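Local coordinates for DUF1214 domain-containing protein (PDB 6ANS) that is of unknown function but carries two DUF1214 family regions and, in the crystal, holds phosphate, ethanediol and a sodium ion, at residues Ala246-Ser251 with Tyr278-Trp283; Glu49-Thr54 with Asn310-Ser315; Leu78-Glu83 with Tyr113-Gly118; Thr29-Gly34 with Leu225-Gly230. One frame throughout, in Å; residues are numbered along the deposited sequence.

Contacts 1 and 2 are neighbours, with centres about 11 Å apart, and touch directly: Asp247 OD1 forms a salt bridge with Arg53 NH2 at 2.6 Å, and Ala249 packs on Tyr311. Contacts 3 and 4 make a second pair, about 17 Å between centres, joined where His81 and Val82 pack on Gly230 and Leu227; both reach the second subunit. Helix 224-251 ties the pairs together, serving contact 4 near its start and contact 1 at its end, about 37 Å apart between centres. Contact 1 adjoins the bound phosphate and ethanediol, with the side chain of His280 about 5 Å from sodium; Trp312 of contact 2 and Tyr113 of contact 3 are each about 12 Å from a sodium ion.

Contact 1 (Ala246-Ser251 with Tyr278-Trp283); sequences ADWAAS and YYHSCW. With EDO (1,2-ethanediol), chain H; PO4 (phosphate ion), chain E.
Trp248 brings the six-membered part of its indole to the His280 imidazole, Trp248 CZ3 lying 4.0 Å from His280 NE2. The ring planes stand at 57° with centroids 5.6 Å apart, an oblique aromatic pair in which the indole's CE3 side lies over one imidazole face. Farther along, Ala249 O approaches Cys282 CB. At the His280 edge, NE2 donates to EDO O2 at 2.6 Å, in the plane of the ring. That same oxygen sits 3.3 Å from Tyr278 CD1, over a face of the phenol, whose OH bonds to phosphate O4 at a distance so short that its exact length is doubtful. The contact thus sets the end of helix 224-251 against strand 276-284, an outermost strand of a four-stranded antiparallel sheet, beside a pocket occupied by molecules probably from the crystallisation liquor. Tyr111, Arg194 and Arg366 also bind the phosphate. Behind the first shell, Leu266 packs on Trp248 and Cys267 on His280, both from helix 264-269, while Ser251 OG bonds back to Trp248 O.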
loop_
_atom_site.group_PDB
_atom_site.type_symbol
_atom_site.label_atom_id
_atom_site.label_comp_id
_atom_site.label_asym_id
_atom_site.label_seq_id
_atom_site.Cartn_x
_atom_site.Cartn_y
_atom_site.Cartn_z
ATOM N N ALA A 246 7.814 4.197 -21.289
ATOM C CA ALA A 246 7.363 3.769 -22.610
ATOM C C ALA A 246 8.259 4.334 -23.711
ATOM O O ALA A 246 8.513 3.657 -24.716
ATOM C CB ALA A 246 5.915 4.195 -22.846
ATOM N N ASP A 247 8.745 5.573 -23.547
ATOM C CA ASP A 247 9.755 6.093 -24.473
ATOM C C ASP A 247 11.005 5.214 -24.472
ATOM O O ASP A 247 11.562 4.914 -25.535
ATOM C CB ASP A 247 10.125 7.534 -24.122
ATOM C CG ASP A 247 8.997 8.517 -24.400
ATOM O OD1 ASP A 247 8.016 8.157 -25.102
ATOM O OD2 ASP A 247 9.089 9.651 -23.889
ATOM N N TRP A 248 11.470 4.807 -23.287
ATOM C CA TRP A 248 12.635 3.925 -23.206
ATOM C C TRP A 248 12.386 2.611 -23.938
ATOM O O TRP A 248 13.208 2.168 -24.747
ATOM C CB TRP A 248 12.971 3.621 -21.745
ATOM C CG TRP A 248 13.707 4.690 -21.041
ATOM C CD1 TRP A 248 13.693 6.027 -21.324
ATOM C CD2 TRP A 248 14.586 4.518 -19.923
ATOM N NE1 TRP A 248 14.507 6.697 -20.438
ATOM C CE2 TRP A 248 15.068 5.792 -19.572
ATOM C CE3 TRP A 248 14.998 3.408 -19.173
ATOM C CZ2 TRP A 248 15.948 5.988 -18.515
ATOM C CZ3 TRP A 248 15.879 3.602 -18.124
ATOM C CH2 TRP A 248 16.346 4.879 -17.806
ATOM N N ALA A 249 11.269 1.945 -23.624
ATOM C CA ALA A 249 11.031 0.625 -24.194
ATOM C C ALA A 249 10.979 0.698 -25.709
ATOM O O ALA A 249 11.601 -0.123 -26.395
ATOM C CB ALA A 249 9.742 0.018 -23.628
ATOM N N ALA A 250 10.274 1.699 -26.254
ATOM C CA ALA A 250 10.230 1.835 -27.707
ATOM C C ALA A 250 11.611 2.123 -28.287
ATOM O O ALA A 250 11.919 1.673 -29.397
ATOM C CB ALA A 250 9.238 2.933 -28.126
ATOM N N SER A 251 12.466 2.849 -27.559
ATOM C CA SER A 251 13.804 3.116 -28.094
ATOM C C SER A 251 14.654 1.855 -28.221
ATOM O O SER A 251 15.653 1.878 -28.944
ATOM C CB SER A 251 14.555 4.129 -27.225
ATOM O OG SER A 251 15.084 3.513 -26.048
ATOM N N TYR A 278 24.101 -0.628 -15.803
ATOM C CA TYR A 278 22.837 -1.152 -16.304
ATOM C C TYR A 278 22.927 -1.570 -17.769
ATOM O O TYR A 278 23.630 -0.946 -18.576
ATOM C CB TYR A 278 21.728 -0.110 -16.174
ATOM C CG TYR A 278 21.409 0.361 -14.766
ATOM C CD1 TYR A 278 20.365 -0.224 -14.038
ATOM C CD2 TYR A 278 22.109 1.414 -14.181
ATOM C CE1 TYR A 278 20.051 0.210 -12.754
ATOM C CE2 TYR A 278 21.803 1.857 -12.893
ATOM C CZ TYR A 278 20.766 1.245 -12.182
ATOM O OH TYR A 278 20.429 1.678 -10.918
ATOM N N TYR A 279 22.180 -2.627 -18.103
ATOM C CA TYR A 279 21.827 -2.986 -19.476
ATOM C C TYR A 279 20.311 -3.090 -19.553
ATOM O O TYR A 279 19.698 -3.786 -18.736
ATOM C CB TYR A 279 22.438 -4.326 -19.903
ATOM C CG TYR A 279 23.931 -4.464 -19.670
ATOM C CD1 TYR A 279 24.819 -4.519 -20.737
ATOM C CD2 TYR A 279 24.446 -4.571 -18.386
ATOM C CE1 TYR A 279 26.198 -4.657 -20.527
ATOM C CE2 TYR A 279 25.821 -4.697 -18.167
ATOM C CZ TYR A 279 26.685 -4.742 -19.244
ATOM O OH TYR A 279 28.033 -4.890 -19.026
ATOM N N HIS A 280 19.711 -2.400 -20.526
ATOM C CA HIS A 280 18.276 -2.441 -20.764
ATOM C C HIS A 280 18.013 -2.812 -22.215
ATOM O O HIS A 280 18.653 -2.275 -23.125
ATOM C CB HIS A 280 17.598 -1.082 -20.483
ATOM C CG HIS A 280 17.607 -0.656 -19.044
ATOM N ND1 HIS A 280 16.851 -1.280 -18.072
ATOM C CD2 HIS A 280 18.236 0.376 -18.424
ATOM C CE1 HIS A 280 17.042 -0.677 -16.911
ATOM N NE2 HIS A 280 17.873 0.334 -17.096
ATOM N N SER A 281 17.024 -3.671 -22.443
ATOM C CA SER A 281 16.604 -3.937 -23.810
ATOM C C SER A 281 15.165 -4.427 -23.812
ATOM O O SER A 281 14.544 -4.616 -22.759
ATOM C CB SER A 281 17.517 -4.958 -24.483
ATOM O OG SER A 281 17.425 -4.855 -25.902
ATOM N N CYS A 282 14.641 -4.645 -25.016
ATOM C CA CYS A 282 13.371 -5.323 -25.199
ATOM C C CYS A 282 13.630 -6.684 -25.830
ATOM O O CYS A 282 14.676 -6.920 -26.443
ATOM C CB CYS A 282 12.401 -4.494 -26.056
ATOM S SG CYS A 282 12.859 -4.320 -27.792
ATOM N N TRP A 283 12.673 -7.590 -25.651
ATOM C CA TRP A 283 12.790 -8.945 -26.165
ATOM C C TRP A 283 11.459 -9.360 -26.778
ATOM O O TRP A 283 10.399 -8.841 -26.423
ATOM C CB TRP A 283 13.205 -9.942 -25.069
ATOM C CG TRP A 283 12.246 -9.992 -23.921
ATOM C CD1 TRP A 283 12.275 -9.232 -22.796
ATOM C CD2 TRP A 283 11.084 -10.823 -23.815
ATOM N NE1 TRP A 283 11.214 -9.552 -21.979
ATOM C CE2 TRP A 283 10.477 -10.537 -22.578
ATOM C CE3 TRP A 283 10.519 -11.804 -24.630
ATOM C CZ2 TRP A 283 9.323 -11.192 -22.139
ATOM C CZ3 TRP A 283 9.368 -12.449 -24.195
ATOM C CH2 TRP A 283 8.778 -12.131 -22.964
HETATM C C1 EDO H . 16.376 2.803 -13.450
HETATM O O1 EDO H . 16.548 1.934 -12.313
HETATM C C2 EDO H . 17.693 3.016 -14.205
HETATM O O2 EDO H . 18.033 1.887 -15.033
HETATM P P PO4 E . 17.678 -0.144 -9.633
HETATM O O1 PO4 E . 18.895 -1.036 -9.668
HETATM O O2 PO4 E . 16.671 -0.735 -10.568
HETATM O O3 PO4 E . 17.113 -0.033 -8.239
HETATM O O4 PO4 E . 18.122 1.222 -10.093
#

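Contact 2 (Glu49-Thr54 with Asn310-Ser315); sequences EQILRT and NYWMES
Ile51 lays its CD1 methyl over the six-membered ring of Trp312, 3.9 Å from the centroid and 12° off the normal, a CH-pi contact over the face of that ring. With CG1 beside the backbone N (chi1 -52°) and a second bend of -52° at chi2, the methyl folds over the indole face while CG2 reaches the CZ2 rim. The opposite face is backed by Tyr311 CD2. Backbone atoms also touch the ring: Ile51 CA is 3.7 Å from Trp312 CH2, and Gln50 O lies equally near CZ3.

Hydrogen bonds brace each side separately. Trp312 NE1 bonds to Thr62 O. Arg53 NH1 donates to Gln50 OE1 at 3.0 Å, nearly along the C=O axis and close to the guanidinium plane; Asp55 pairs with Arg53 NE. In the loop, a type I turn runs from Asn310 to Met313, a selenomethionine. Asn310 OD1 receives Glu314 N, and its ND2 donates to the anti lone pair of Glu314 OE1, whose OE2 pairs with Arg72.

Helix 48-52 and the loop after strand 303-309 therefore meet through dispersion and CH-pi attraction; the Thr62 bond ties down the indole's polar edge, and the others order the helix end and the turn.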
loop_
_atom_site.group_PDB
_atom_site.type_symbol
_atom_site.label_atom_id
_atom_site.label_comp_id
_atom_site.label_asym_id
_atom_site.label_seq_id
_atom_site.Cartn_x
_atom_site.Cartn_y
_atom_site.Cartn_z
ATOM N N GLU A 49 -3.561 7.092 -22.852
ATOM C CA GLU A 49 -2.947 7.224 -24.173
ATOM C C GLU A 49 -1.534 6.658 -24.202
ATOM O O GLU A 49 -1.066 6.218 -25.258
ATOM C CB GLU A 49 -2.946 8.687 -24.606
ATOM C CG GLU A 49 -4.358 9.275 -24.724
ATOM C CD GLU A 49 -4.375 10.796 -24.861
ATOM O OE1 GLU A 49 -3.295 11.424 -24.813
ATOM O OE2 GLU A 49 -5.479 11.368 -25.008
ATOM N N GLN A 50 -0.828 6.666 -23.066
ATOM C CA GLN A 50 0.497 6.048 -23.047
ATOM C C GLN A 50 0.427 4.536 -23.262
ATOM O O GLN A 50 1.385 3.937 -23.763
ATOM C CB GLN A 50 1.202 6.345 -21.723
ATOM C CG GLN A 50 1.392 7.811 -21.448
ATOM C CD GLN A 50 2.135 8.504 -22.568
ATOM O OE1 GLN A 50 3.013 7.923 -23.193
ATOM N NE2 GLN A 50 1.784 9.756 -22.820
ATOM N N ILE A 51 -0.689 3.906 -22.898
ATOM C CA ILE A 51 -0.857 2.472 -23.114
ATOM C C ILE A 51 -1.247 2.204 -24.558
ATOM O O ILE A 51 -0.828 1.209 -25.158
ATOM C CB ILE A 51 -1.914 1.932 -22.134
ATOM C CG1 ILE A 51 -1.555 2.354 -20.714
ATOM C CG2 ILE A 51 -2.054 0.405 -22.240
ATOM C CD1 ILE A 51 -0.133 2.007 -20.329
ATOM N N LEU A 52 -2.041 3.103 -25.138
ATOM C CA LEU A 52 -2.578 2.947 -26.480
ATOM C C LEU A 52 -1.620 3.400 -27.574
ATOM O O LEU A 52 -1.915 3.164 -28.749
ATOM C CB LEU A 52 -3.897 3.709 -26.592
ATOM C CG LEU A 52 -4.963 3.206 -25.607
ATOM C CD1 LEU A 52 -6.196 4.110 -25.624
ATOM C CD2 LEU A 52 -5.349 1.766 -25.947
ATOM N N ARG A 53 -0.505 4.042 -27.212
ATOM C CA ARG A 53 0.540 4.442 -28.156
ATOM C C ARG A 53 0.770 3.394 -29.232
ATOM O O ARG A 53 0.902 2.202 -28.943
ATOM C CB ARG A 53 1.862 4.681 -27.429
ATOM C CG ARG A 53 1.924 5.897 -26.570
ATOM C CD ARG A 53 3.145 5.832 -25.641
ATOM N NE ARG A 53 4.425 5.877 -26.356
ATOM C CZ ARG A 53 5.525 6.439 -25.855
ATOM N NH1 ARG A 53 5.475 7.012 -24.667
ATOM N NH2 ARG A 53 6.670 6.438 -26.531
ATOM N N THR A 54 0.855 3.860 -30.474
ATOM C CA THR A 54 1.038 2.942 -31.587
ATOM C C THR A 54 2.439 2.353 -31.625
ATOM O O THR A 54 2.637 1.320 -32.272
ATOM C CB THR A 54 0.727 3.652 -32.913
ATOM O OG1 THR A 54 1.566 4.805 -33.034
ATOM C CG2 THR A 54 -0.745 4.074 -32.983
ATOM N N ASN A 310 7.716 -6.975 -18.330
ATOM C CA ASN A 310 6.795 -6.739 -19.434
ATOM C C ASN A 310 7.203 -5.470 -20.186
ATOM O O ASN A 310 8.225 -4.843 -19.890
ATOM C CB ASN A 310 5.346 -6.681 -18.944
ATOM C CG ASN A 310 5.057 -5.503 -18.029
ATOM O OD1 ASN A 310 5.858 -4.568 -17.870
ATOM N ND2 ASN A 310 3.889 -5.549 -17.412
ATOM N N TYR A 311 6.398 -5.086 -21.185
ATOM C CA TYR A 311 6.761 -3.930 -21.998
ATOM C C TYR A 311 6.800 -2.647 -21.181
ATOM O O TYR A 311 7.557 -1.728 -21.514
ATOM C CB TYR A 311 5.797 -3.757 -23.170
ATOM C CG TYR A 311 6.241 -2.642 -24.096
ATOM C CD1 TYR A 311 7.211 -2.870 -25.065
ATOM C CD2 TYR A 311 5.706 -1.361 -23.986
ATOM C CE1 TYR A 311 7.631 -1.872 -25.913
ATOM C CE2 TYR A 311 6.103 -0.349 -24.848
ATOM C CZ TYR A 311 7.073 -0.610 -25.802
ATOM O OH TYR A 311 7.495 0.383 -26.648
ATOM N N TRP A 312 5.990 -2.563 -20.127
ATOM C CA TRP A 312 5.910 -1.400 -19.246
ATOM C C TRP A 312 7.058 -1.325 -18.246
ATOM O O TRP A 312 7.049 -0.442 -17.377
ATOM C CB TRP A 312 4.545 -1.435 -18.536
ATOM C CG TRP A 312 3.479 -1.693 -19.582
ATOM C CD1 TRP A 312 2.691 -2.807 -19.715
ATOM C CD2 TRP A 312 3.170 -0.850 -20.697
ATOM N NE1 TRP A 312 1.895 -2.689 -20.831
ATOM C CE2 TRP A 312 2.164 -1.497 -21.447
ATOM C CE3 TRP A 312 3.628 0.403 -21.119
ATOM C CZ2 TRP A 312 1.609 -0.933 -22.597
ATOM C CZ3 TRP A 312 3.077 0.961 -22.268
ATOM C CH2 TRP A 312 2.078 0.290 -22.991
HETATM N N MSE A 313 8.027 -2.236 -18.345
HETATM C CA MSE A 313 9.224 -2.255 -17.503
HETATM C C MSE A 313 8.859 -2.510 -16.045
HETATM O O MSE A 313 9.540 -2.086 -15.112
HETATM C CB MSE A 313 10.040 -0.960 -17.699
HETATM C CG MSE A 313 10.434 -0.804 -19.173
HETATM SE SE MSE A 313 11.793 0.594 -19.558
HETATM C CE MSE A 313 13.276 -0.219 -18.530
ATOM N N GLU A 314 7.765 -3.230 -15.854
ATOM C CA GLU A 314 7.511 -3.883 -14.584
ATOM C C GLU A 314 8.148 -5.256 -14.650
ATOM O O GLU A 314 7.931 -5.983 -15.625
ATOM C CB GLU A 314 6.022 -4.067 -14.325
ATOM C CG GLU A 314 5.149 -2.846 -14.352
ATOM C CD GLU A 314 3.704 -3.271 -14.135
ATOM O OE1 GLU A 314 3.154 -3.949 -15.022
ATOM O OE2 GLU A 314 3.150 -2.989 -13.056
ATOM N N SER A 315 8.893 -5.628 -13.612
ATOM C CA SER A 315 9.302 -7.023 -13.509
ATOM C C SER A 315 8.071 -7.915 -13.597
ATOM O O SER A 315 6.974 -7.539 -13.172
ATOM C CB SER A 315 10.050 -7.287 -12.196
ATOM O OG SER A 315 9.248 -6.983 -11.068
#

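Contact 3 (Leu78-Glu83 with Tyr113-Gly118); sequences LEMHVE and YARVDG
Met80, a selenomethionine, crosses Tyr113 at about a right angle and ends above its ring. CG stands anti to the backbone N and the chain runs straight through chi2, then turns at chi3, which carries CE over one face of the phenol. This methyl is 4.3 Å from the ring centroid and 26° off the normal, a CH-pi contact; the selenium, farther out and oblique, makes it a Met-aromatic pair as well. Phe93 packs on both partners.

Arg115 folds back on its own strand. Bends at chi2 and chi3 bring Arg115 NH1 to Tyr113 OH, a 2.9 Å hydrogen bond with the oxygen tilted out of the guanidinium plane, while Arg115 CG passes 3.3 Å from Met80 O. His81 ND1 lies over one face of that guanidinium, and the closest approach is His81 CE1 to Arg115 NH1, 3.7 Å; the two planes are inclined at 65°. The CG of Met80 also lies over the centre of the imidazole.

The helix widens to a pi-type turn at 79-83, where Leu78 O accepts from both Val82 N and Glu83 N. The axes of helix 78-83 and strand 113-115 run in nearly the same direction, 23° apart, joining the end of helix 60-83 to edge strand 109-115; beyond, Glu83 forms a salt bridge with Arg72 of the second subunit. The proximity of Arg115 would tend to disfavour a protonated His81, although the weak bond from His81 NE2 to Glu144 could offset this.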
loop_
_atom_site.group_PDB
_atom_site.type_symbol
_atom_site.label_atom_id
_atom_site.label_comp_id
_atom_site.label_asym_id
_atom_site.label_seq_id
_atom_site.Cartn_x
_atom_site.Cartn_y
_atom_site.Cartn_z
ATOM N N LEU A 78 0.177 8.426 -5.020
ATOM C CA LEU A 78 -0.583 9.012 -3.915
ATOM C C LEU A 78 0.175 8.917 -2.592
ATOM O O LEU A 78 0.067 9.805 -1.741
ATOM C CB LEU A 78 -1.964 8.342 -3.807
ATOM C CG LEU A 78 -2.987 8.718 -4.887
ATOM C CD1 LEU A 78 -4.192 7.745 -4.894
ATOM C CD2 LEU A 78 -3.465 10.168 -4.725
ATOM N N GLU A 79 0.907 7.828 -2.376
ATOM C CA GLU A 79 1.750 7.757 -1.188
ATOM C C GLU A 79 2.868 8.777 -1.274
ATOM O O GLU A 79 3.169 9.480 -0.293
ATOM C CB GLU A 79 2.311 6.340 -1.034
ATOM C CG GLU A 79 1.228 5.285 -0.670
ATOM C CD GLU A 79 1.777 3.857 -0.546
ATOM O OE1 GLU A 79 3.005 3.677 -0.442
ATOM O OE2 GLU A 79 0.974 2.902 -0.564
HETATM N N MSE A 80 3.480 8.878 -2.448
HETATM C CA MSE A 80 4.556 9.806 -2.694
HETATM C C MSE A 80 4.150 11.254 -2.476
HETATM O O MSE A 80 4.844 11.989 -1.795
HETATM C CB MSE A 80 5.070 9.637 -4.119
HETATM C CG MSE A 80 6.238 10.555 -4.440
HETATM SE SE MSE A 80 6.883 10.212 -6.258
HETATM C CE MSE A 80 7.599 8.372 -6.052
ATOM N N HIS A 81 3.008 11.657 -3.039
ATOM C CA HIS A 81 2.689 13.072 -3.139
ATOM C C HIS A 81 1.538 13.527 -2.264
ATOM O O HIS A 81 1.360 14.733 -2.113
ATOM C CB HIS A 81 2.370 13.441 -4.591
ATOM C CG HIS A 81 3.571 13.414 -5.477
ATOM N ND1 HIS A 81 4.633 14.273 -5.302
ATOM C CD2 HIS A 81 3.889 12.628 -6.534
ATOM C CE1 HIS A 81 5.543 14.039 -6.234
ATOM N NE2 HIS A 81 5.115 13.047 -6.994
ATOM N N VAL A 82 0.764 12.615 -1.673
ATOM C CA VAL A 82 -0.348 12.981 -0.805
ATOM C C VAL A 82 -0.138 12.479 0.623
ATOM O O VAL A 82 -0.187 13.259 1.571
ATOM C CB VAL A 82 -1.694 12.491 -1.377
ATOM C CG1 VAL A 82 -2.802 12.634 -0.342
ATOM C CG2 VAL A 82 -2.029 13.294 -2.630
ATOM N N GLU A 83 0.142 11.180 0.791
ATOM C CA GLU A 83 0.141 10.610 2.136
ATOM C C GLU A 83 1.469 10.791 2.871
ATOM O O GLU A 83 1.465 11.027 4.084
ATOM C CB GLU A 83 -0.223 9.117 2.087
ATOM C CG GLU A 83 -1.614 8.845 1.532
ATOM C CD GLU A 83 -2.723 9.462 2.380
ATOM O OE1 GLU A 83 -2.462 9.823 3.549
ATOM O OE2 GLU A 83 -3.862 9.571 1.881
ATOM N N TYR A 113 11.404 4.835 0.353
ATOM C CA TYR A 113 11.412 6.200 -0.135
ATOM C C TYR A 113 10.787 7.074 0.934
ATOM O O TYR A 113 9.755 6.716 1.514
ATOM C CB TYR A 113 10.621 6.283 -1.459
ATOM C CG TYR A 113 10.491 7.628 -2.150
ATOM C CD1 TYR A 113 11.033 7.825 -3.412
ATOM C CD2 TYR A 113 9.786 8.678 -1.575
ATOM C CE1 TYR A 113 10.896 9.034 -4.077
ATOM C CE2 TYR A 113 9.644 9.900 -2.240
ATOM C CZ TYR A 113 10.195 10.066 -3.496
ATOM O OH TYR A 113 10.066 11.273 -4.169
ATOM N N ALA A 114 11.404 8.221 1.187
ATOM C CA ALA A 114 10.804 9.237 2.036
ATOM C C ALA A 114 10.936 10.594 1.363
ATOM O O ALA A 114 12.000 10.934 0.828
ATOM C CB ALA A 114 11.453 9.280 3.421
ATOM N N ARG A 115 9.854 11.367 1.405
ATOM C CA ARG A 115 9.920 12.760 0.996
ATOM C C ARG A 115 10.639 13.552 2.065
ATOM O O ARG A 115 10.368 13.397 3.255
ATOM C CB ARG A 115 8.525 13.348 0.777
ATOM C CG ARG A 115 7.755 12.755 -0.384
ATOM C CD ARG A 115 8.445 13.050 -1.708
ATOM N NE ARG A 115 8.293 14.425 -2.165
ATOM C CZ ARG A 115 8.425 14.781 -3.439
ATOM N NH1 ARG A 115 8.705 13.855 -4.352
ATOM N NH2 ARG A 115 8.286 16.048 -3.809
ATOM N N VAL A 116 11.577 14.391 1.644
ATOM C CA VAL A 116 12.291 15.251 2.560
ATOM C C VAL A 116 12.305 16.651 1.953
ATOM O O VAL A 116 11.974 16.849 0.785
ATOM C CB VAL A 116 13.717 14.725 2.841
ATOM C CG1 VAL A 116 13.670 13.359 3.551
ATOM C CG2 VAL A 116 14.487 14.590 1.543
ATOM N N ASP A 117 12.682 17.624 2.774
ATOM C CA ASP A 117 12.888 19.008 2.365
ATOM C C ASP A 117 14.381 19.297 2.480
ATOM O O ASP A 117 14.935 19.288 3.586
ATOM C CB ASP A 117 12.081 19.948 3.263
ATOM C CG ASP A 117 12.147 21.403 2.836
ATOM O OD1 ASP A 117 13.118 21.817 2.168
ATOM O OD2 ASP A 117 11.221 22.152 3.219
ATOM N N GLY A 118 15.022 19.591 1.352
ATOM C CA GLY A 118 16.462 19.823 1.366
ATOM C C GLY A 118 16.912 21.001 2.214
ATOM O O GLY A 118 18.115 21.142 2.469
#

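Contact 4 (Thr29-Gly34 with Leu225-Gly230); sequences TQLLSG and LALQGG
Leu31 points from helix 24-33 into the side of helix 224-251, a helix-helix contact near the chain's N-terminus in which two leucines and the aliphatic start of a glutamine do the packing. Leu31 CB meets Gln228 CB at 3.9 Å, close to where the backbones come nearest, the CA atoms of Leu31 and Gln228 being 5.5 Å apart. CG then departs anti to the backbone N (chi1 177°) and sends the two methyls on toward Leu227. Leu31 CD1 makes the closer contacts, 3.8 Å from Leu227 CD2 and 3.9 Å from Gln228 N, and it also touches Leu227 CG. Leu31 CD2 reaches Leu227 CD2 more loosely, at 4.2 Å. The two leucine side chains cross at about a right angle, methyl against methyl. Thr36, Pro224 and Leu231 also touch Leu31 within the chain, and Ala64 of the second subunit packs on it; Arg63 of that subunit bonds to Leu32 O. This places the contact at the dimer interface.

Helix 24-33 stops just beyond, at Gly34, whose positive phi (95°) suits a residue without a side chain; Gly34 is also the N-cap of helix 35-46. Beside the apolar pair the helices are bridged through solvent. Gln228 bends at chi2 (-83°), and Gln228 NE2 donates to a water at 2.9 Å, which in turn donates to Gln30 OE1 at 3.0 Å.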
loop_
_atom_site.group_PDB
_atom_site.type_symbol
_atom_site.label_atom_id
_atom_site.label_comp_id
_atom_site.label_asym_id
_atom_site.label_seq_id
_atom_site.Cartn_x
_atom_site.Cartn_y
_atom_site.Cartn_z
ATOM N N THR A 29 -9.173 27.461 -4.063
ATOM C CA THR A 29 -10.575 27.495 -4.474
ATOM C C THR A 29 -10.917 26.294 -5.353
ATOM O O THR A 29 -11.958 25.655 -5.168
ATOM C CB THR A 29 -10.870 28.821 -5.174
ATOM O OG1 THR A 29 -10.633 29.888 -4.252
ATOM C CG2 THR A 29 -12.307 28.908 -5.659
ATOM N N GLN A 30 -10.041 25.958 -6.306
ATOM C CA GLN A 30 -10.313 24.827 -7.192
ATOM C C GLN A 30 -10.363 23.506 -6.432
ATOM O O GLN A 30 -11.117 22.597 -6.805
ATOM C CB GLN A 30 -9.295 24.783 -8.329
ATOM C CG GLN A 30 -9.394 26.019 -9.241
ATOM C CD GLN A 30 -8.422 25.965 -10.390
ATOM O OE1 GLN A 30 -7.688 24.993 -10.551
ATOM N NE2 GLN A 30 -8.407 27.014 -11.201
ATOM N N LEU A 31 -9.531 23.362 -5.399
ATOM C CA LEU A 31 -9.564 22.143 -4.607
ATOM C C LEU A 31 -10.883 22.026 -3.862
ATOM O O LEU A 31 -11.543 20.977 -3.895
ATOM C CB LEU A 31 -8.405 22.113 -3.610
ATOM C CG LEU A 31 -8.649 20.811 -2.826
ATOM C CD1 LEU A 31 -7.903 19.585 -3.404
ATOM C CD2 LEU A 31 -8.593 20.948 -1.329
ATOM N N LEU A 32 -11.268 23.097 -3.158
ATOM C CA LEU A 32 -12.475 23.080 -2.340
ATOM C C LEU A 32 -13.727 22.904 -3.190
ATOM O O LEU A 32 -14.729 22.355 -2.712
ATOM C CB LEU A 32 -12.576 24.379 -1.524
ATOM C CG LEU A 32 -11.463 24.576 -0.484
ATOM C CD1 LEU A 32 -11.606 25.909 0.247
ATOM C CD2 LEU A 32 -11.516 23.422 0.499
ATOM N N SER A 33 -13.692 23.349 -4.445
ATOM C CA SER A 33 -14.876 23.274 -5.292
ATOM C C SER A 33 -15.038 21.931 -5.990
ATOM O O SER A 33 -16.093 21.685 -6.578
ATOM C CB SER A 33 -14.837 24.370 -6.357
ATOM O OG SER A 33 -13.878 24.064 -7.354
ATOM N N GLY A 34 -14.019 21.073 -5.989
ATOM C CA GLY A 34 -14.088 19.853 -6.764
ATOM C C GLY A 34 -13.449 19.938 -8.135
ATOM O O GLY A 34 -13.328 18.906 -8.816
ATOM N N LEU A 225 -4.423 24.026 -0.068
ATOM C CA LEU A 225 -3.401 24.304 -1.074
ATOM C C LEU A 225 -2.421 23.149 -1.200
ATOM O O LEU A 225 -2.080 22.739 -2.314
ATOM C CB LEU A 225 -2.644 25.591 -0.741
ATOM C CG LEU A 225 -1.664 26.060 -1.822
ATOM C CD1 LEU A 225 -2.370 26.267 -3.158
ATOM C CD2 LEU A 225 -0.956 27.333 -1.393
ATOM N N ALA A 226 -1.975 22.595 -0.075
ATOM C CA ALA A 226 -1.022 21.490 -0.141
ATOM C C ALA A 226 -1.648 20.261 -0.796
ATOM O O ALA A 226 -0.992 19.549 -1.567
ATOM C CB ALA A 226 -0.499 21.173 1.260
ATOM N N LEU A 227 -2.921 19.999 -0.512
ATOM C CA LEU A 227 -3.584 18.863 -1.140
ATOM C C LEU A 227 -3.787 19.101 -2.635
ATOM O O LEU A 227 -3.661 18.173 -3.438
ATOM C CB LEU A 227 -4.929 18.588 -0.464
ATOM C CG LEU A 227 -5.630 17.393 -1.103
ATOM C CD1 LEU A 227 -4.750 16.117 -0.976
ATOM C CD2 LEU A 227 -7.025 17.156 -0.556
ATOM N N GLN A 228 -4.129 20.331 -3.021
ATOM C CA GLN A 228 -4.243 20.653 -4.440
ATOM C C GLN A 228 -2.953 20.301 -5.165
ATOM O O GLN A 228 -2.974 19.672 -6.226
ATOM C CB GLN A 228 -4.599 22.135 -4.632
ATOM C CG GLN A 228 -4.932 22.531 -6.098
ATOM C CD GLN A 228 -3.685 22.813 -6.967
ATOM O OE1 GLN A 228 -2.584 23.024 -6.455
ATOM N NE2 GLN A 228 -3.870 22.811 -8.287
ATOM N N GLY A 229 -1.813 20.685 -4.585
ATOM C CA GLY A 229 -0.533 20.384 -5.206
ATOM C C GLY A 229 -0.211 18.904 -5.202
ATOM O O GLY A 229 0.342 18.376 -6.172
ATOM N N GLY A 230 -0.529 18.217 -4.106
ATOM C CA GLY A 230 -0.233 16.794 -4.032
ATOM C C GLY A 230 -1.035 15.988 -5.036
ATOM O O GLY A 230 -0.511 15.073 -5.671
HETATM O O HOH W 1 -6.608 22.547 -9.256
#